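Local coordinates for sugar ABC transporter, sugar-binding protein (Streptococcus pneumoniae, PDB 2HEU) that probably binds raffinose-type sugars outside the cell and delivers them to an ABC transporter for uptake, at residues P123-A128 against A291-W296. Sequence-based numbering, arbitrary orientation. Where two conformers were deposited one is given.
Sequences PFTANA and AGDLAW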
ATOM      1  N   PRO A 123       6.994   9.136  -6.022  0.50 11.56           N
ATOM      2  CA  PRO A 123       6.032   8.010  -5.987  0.50 10.87           C
ATOM      3  C   PRO A 123       5.142   8.148  -7.219  0.50 11.69           C
ATOM      4  O   PRO A 123       4.349   9.080  -7.304  0.50 16.38           O
ATOM      5  CB  PRO A 123       5.314   8.163  -4.607  0.50 10.98           C
ATOM      6  CG  PRO A 123       5.972   9.424  -3.950  0.50 12.09           C
ATOM      7  CD  PRO A 123       6.595  10.187  -5.063  0.50 12.96           C
ATOM      8  N   PHE A 124       5.343   7.285  -8.198  1.00 11.27           N
ATOM      9  CA  PHE A 124       4.492   7.238  -9.399  1.00 11.20           C
ATOM     10  C   PHE A 124       3.197   6.564  -9.092  1.00 11.56           C
ATOM     11  O   PHE A 124       2.158   6.993  -9.615  1.00 12.93           O
ATOM     12  CB  PHE A 124       5.209   6.462 -10.530  1.00 11.60           C
ATOM     13  CG  PHE A 124       6.480   7.080 -10.981  1.00 11.12           C
ATOM     14  CD1 PHE A 124       6.470   8.044 -11.935  1.00 11.14           C
ATOM     15  CD2 PHE A 124       7.729   6.735 -10.431  1.00 10.25           C
ATOM     16  CE1 PHE A 124       7.637   8.628 -12.391  1.00 12.63           C
ATOM     17  CE2 PHE A 124       8.877   7.315 -10.852  1.00 11.46           C
ATOM     18  CZ  PHE A 124       8.834   8.260 -11.830  1.00 12.20           C
ATOM     19  N   THR A 125       3.200   5.406  -8.405  1.00 11.21           N
ATOM     20  CA  THR A 125       2.005   4.709  -8.058  1.00 10.90           C
ATOM     21  C   THR A 125       2.036   4.369  -6.595  1.00 10.38           C
ATOM     22  O   THR A 125       3.080   4.443  -5.922  1.00 10.65           O
ATOM     23  CB  THR A 125       1.826   3.425  -8.822  1.00 11.87           C
ATOM     24  OG1 THR A 125       2.838   2.490  -8.435  1.00 11.44           O
ATOM     25  CG2 THR A 125       1.817   3.639 -10.366  1.00 13.19           C
ATOM     26  N   ALA A 126       0.865   4.018  -6.044  1.00 11.23           N
ATOM     27  CA  ALA A 126       0.771   3.578  -4.660  1.00 10.87           C
ATOM     28  C   ALA A 126      -0.213   2.481  -4.556  1.00 10.10           C
ATOM     29  O   ALA A 126      -1.084   2.330  -5.403  1.00 11.66           O
ATOM     30  CB  ALA A 126       0.309   4.733  -3.750  1.00 11.68           C
ATOM     31  N   ASN A 127      -0.106   1.684  -3.495  1.00  9.46           N
ATOM     32  CA  ASN A 127      -1.148   0.793  -3.130  1.00 10.04           C
ATOM     33  C   ASN A 127      -2.200   1.458  -2.225  1.00  9.48           C
ATOM     34  O   ASN A 127      -2.029   2.573  -1.792  1.00  9.27           O
ATOM     35  CB  ASN A 127      -0.582  -0.538  -2.585  1.00 10.38           C
ATOM     36  CG  ASN A 127       0.371  -0.357  -1.464  1.00 11.18           C
ATOM     37  OD1 ASN A 127       0.181   0.441  -0.550  1.00 11.59           O
ATOM     38  ND2 ASN A 127       1.443  -1.069  -1.520  1.00 20.60           N
ATOM     39  N   ALA A 128      -3.283   0.718  -2.008  1.00  9.17           N
ATOM     40  CA  ALA A 128      -4.395   1.124  -1.166  1.00  9.07           C
ATOM     41  C   ALA A 128      -4.945  -0.120  -0.501  1.00  8.66           C
ATOM     42  O   ALA A 128      -4.528  -1.252  -0.827  1.00  9.07           O
ATOM     43  CB  ALA A 128      -5.423   1.891  -1.943  1.00  9.85           C
ATOM     44  N   ALA A 291       1.017   3.035   0.308  1.00 10.00           N
ATOM     45  CA  ALA A 291       2.235   3.833   0.108  1.00 10.33           C
ATOM     46  C   ALA A 291       2.744   3.606  -1.284  1.00 10.44           C
ATOM     47  O   ALA A 291       2.340   2.732  -1.999  1.00 10.34           O
ATOM     48  CB  ALA A 291       3.305   3.497   1.146  1.00 12.44           C
ATOM     49  N   GLY A 292       3.755   4.376  -1.644  1.00 11.06           N
ATOM     50  CA  GLY A 292       4.389   4.291  -2.970  1.00 11.06           C
ATOM     51  C   GLY A 292       4.837   2.883  -3.287  1.00 10.68           C
ATOM     52  O   GLY A 292       5.410   2.188  -2.443  1.00 11.20           O
ATOM     53  N   ASP A 293       4.632   2.531  -4.559  1.00 10.18           N
ATOM     54  CA  ASP A 293       4.900   1.223  -5.064  1.00 10.91           C
ATOM     55  C   ASP A 293       5.962   1.358  -6.209  1.00 10.13           C
ATOM     56  O   ASP A 293       7.146   1.083  -5.969  1.00 10.91           O
ATOM     57  CB  ASP A 293       3.573   0.571  -5.544  1.00 12.25           C
ATOM     58  CG  ASP A 293       3.751  -0.820  -6.099  1.00 14.57           C
ATOM     59  OD1 ASP A 293       4.699  -1.490  -5.618  1.00 24.17           O
ATOM     60  OD2 ASP A 293       3.008  -1.308  -6.990  1.00 15.55           O
ATOM     61  N   LEU A 294       5.528   1.773  -7.390  1.00 10.05           N
ATOM     62  CA  LEU A 294       6.528   2.269  -8.371  1.00 10.00           C
ATOM     63  C   LEU A 294       6.974   3.615  -7.915  1.00 10.22           C
ATOM     64  O   LEU A 294       6.190   4.587  -7.942  1.00 10.70           O
ATOM     65  CB  LEU A 294       5.915   2.294  -9.770  1.00 10.56           C
ATOM     66  CG  LEU A 294       7.018   2.520 -10.874  1.00 11.71           C
ATOM     67  CD1 LEU A 294       7.822   1.232 -11.128  1.00 12.88           C
ATOM     68  CD2 LEU A 294       6.404   3.059 -12.150  1.00 11.95           C
ATOM     69  N   ALA A 295       8.186   3.686  -7.382  1.00  9.42           N
ATOM     70  CA  ALA A 295       8.631   4.843  -6.588  1.00 10.16           C
ATOM     71  C   ALA A 295      10.135   4.842  -6.725  1.00  9.77           C
ATOM     72  O   ALA A 295      10.787   3.883  -6.379  1.00  9.65           O
ATOM     73  CB  ALA A 295       8.185   4.740  -5.150  1.00 10.67           C
ATOM     74  N   TRP A 296      10.673   5.949  -7.282  1.00  9.98           N
ATOM     75  CA  TRP A 296      12.091   5.997  -7.674  1.00  9.51           C
ATOM     76  C   TRP A 296      12.843   7.100  -7.000  1.00  9.86           C
ATOM     77  O   TRP A 296      12.378   8.229  -6.833  1.00 10.96           O
ATOM     78  CB  TRP A 296      12.256   6.183  -9.186  1.00  9.94           C
ATOM     79  CG  TRP A 296      11.712   5.117 -10.069  1.00  9.36           C
ATOM     80  CD1 TRP A 296      11.202   3.884  -9.683  1.00  9.37           C
ATOM     81  CD2 TRP A 296      11.549   5.133 -11.485  1.00  9.98           C
ATOM     82  NE1 TRP A 296      10.785   3.189 -10.767  1.00  9.76           N
ATOM     83  CE2 TRP A 296      11.027   3.911 -11.917  1.00  9.76           C
ATOM     84  CE3 TRP A 296      11.904   6.103 -12.449  1.00 11.03           C
ATOM     85  CZ2 TRP A 296      10.783   3.608 -13.267  1.00 10.69           C
ATOM     86  CZ3 TRP A 296      11.678   5.788 -13.770  1.00 11.43           C
ATOM     87  CH2 TRP A 296      11.124   4.570 -14.163  1.00 11.16           C
TER
HETATM   88  O   HOH W   1       2.564  -0.100  -9.385  1.00 14.31           O
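Phe124 meets Leu294 and Trp296 where two segments that probably link the lobes of this binding protein run side by side. Its CB lies 3.3 Å from Leu294 O and also touches Leu294 CD2; CG, set anti to the carbonyl carbon (chi1 -62°), and CD2 skirt the same oxygen, which lies at the ring edge. Farther out, CE2 comes 3.5 Å from Trp296 CD2, over one face of the indole towards its rim, and CZ reaches Trp296 CE3. The rings thus form a T-shaped (edge-to-face) pair, planes at 65°, with the Phe124 edge directed at the indole. Leu294 O also accepts two backbone bonds, from Phe124 N at 2.8 Å and, straighter, from Thr125 N on a lone pair. Thr125 returns the grip: Asp293 N donates to Thr125 O at 2.8 Å from above the carbonyl plane, and Leu294 N to Thr125 OG1 at 3.0 Å. With OG1 between the backbone N and the carbonyl carbon (chi1 67°), the hydroxyl also donates to a water that links it to Asp293 OD2, whose carboxylate makes a salt bridge with Lys27. Asn127 pairs with Ala291 both ways: its N donates to Ala291 O, while Ala291 N reaches Asn127 OD1 at 2.9 Å, an oxygen shared with Trp361 NE1. Pro123 and Ala295 form an antiparallel non-hydrogen-bonded pair joining strand 122-123, at the sheet edge, to strand 295-298. Helices 305-315 and 318-328 pack on Phe124, and 123-128 continues into strand 129-134 of a second sheet, consistent with a hinge segment between the two lobes of a solute-binding protein.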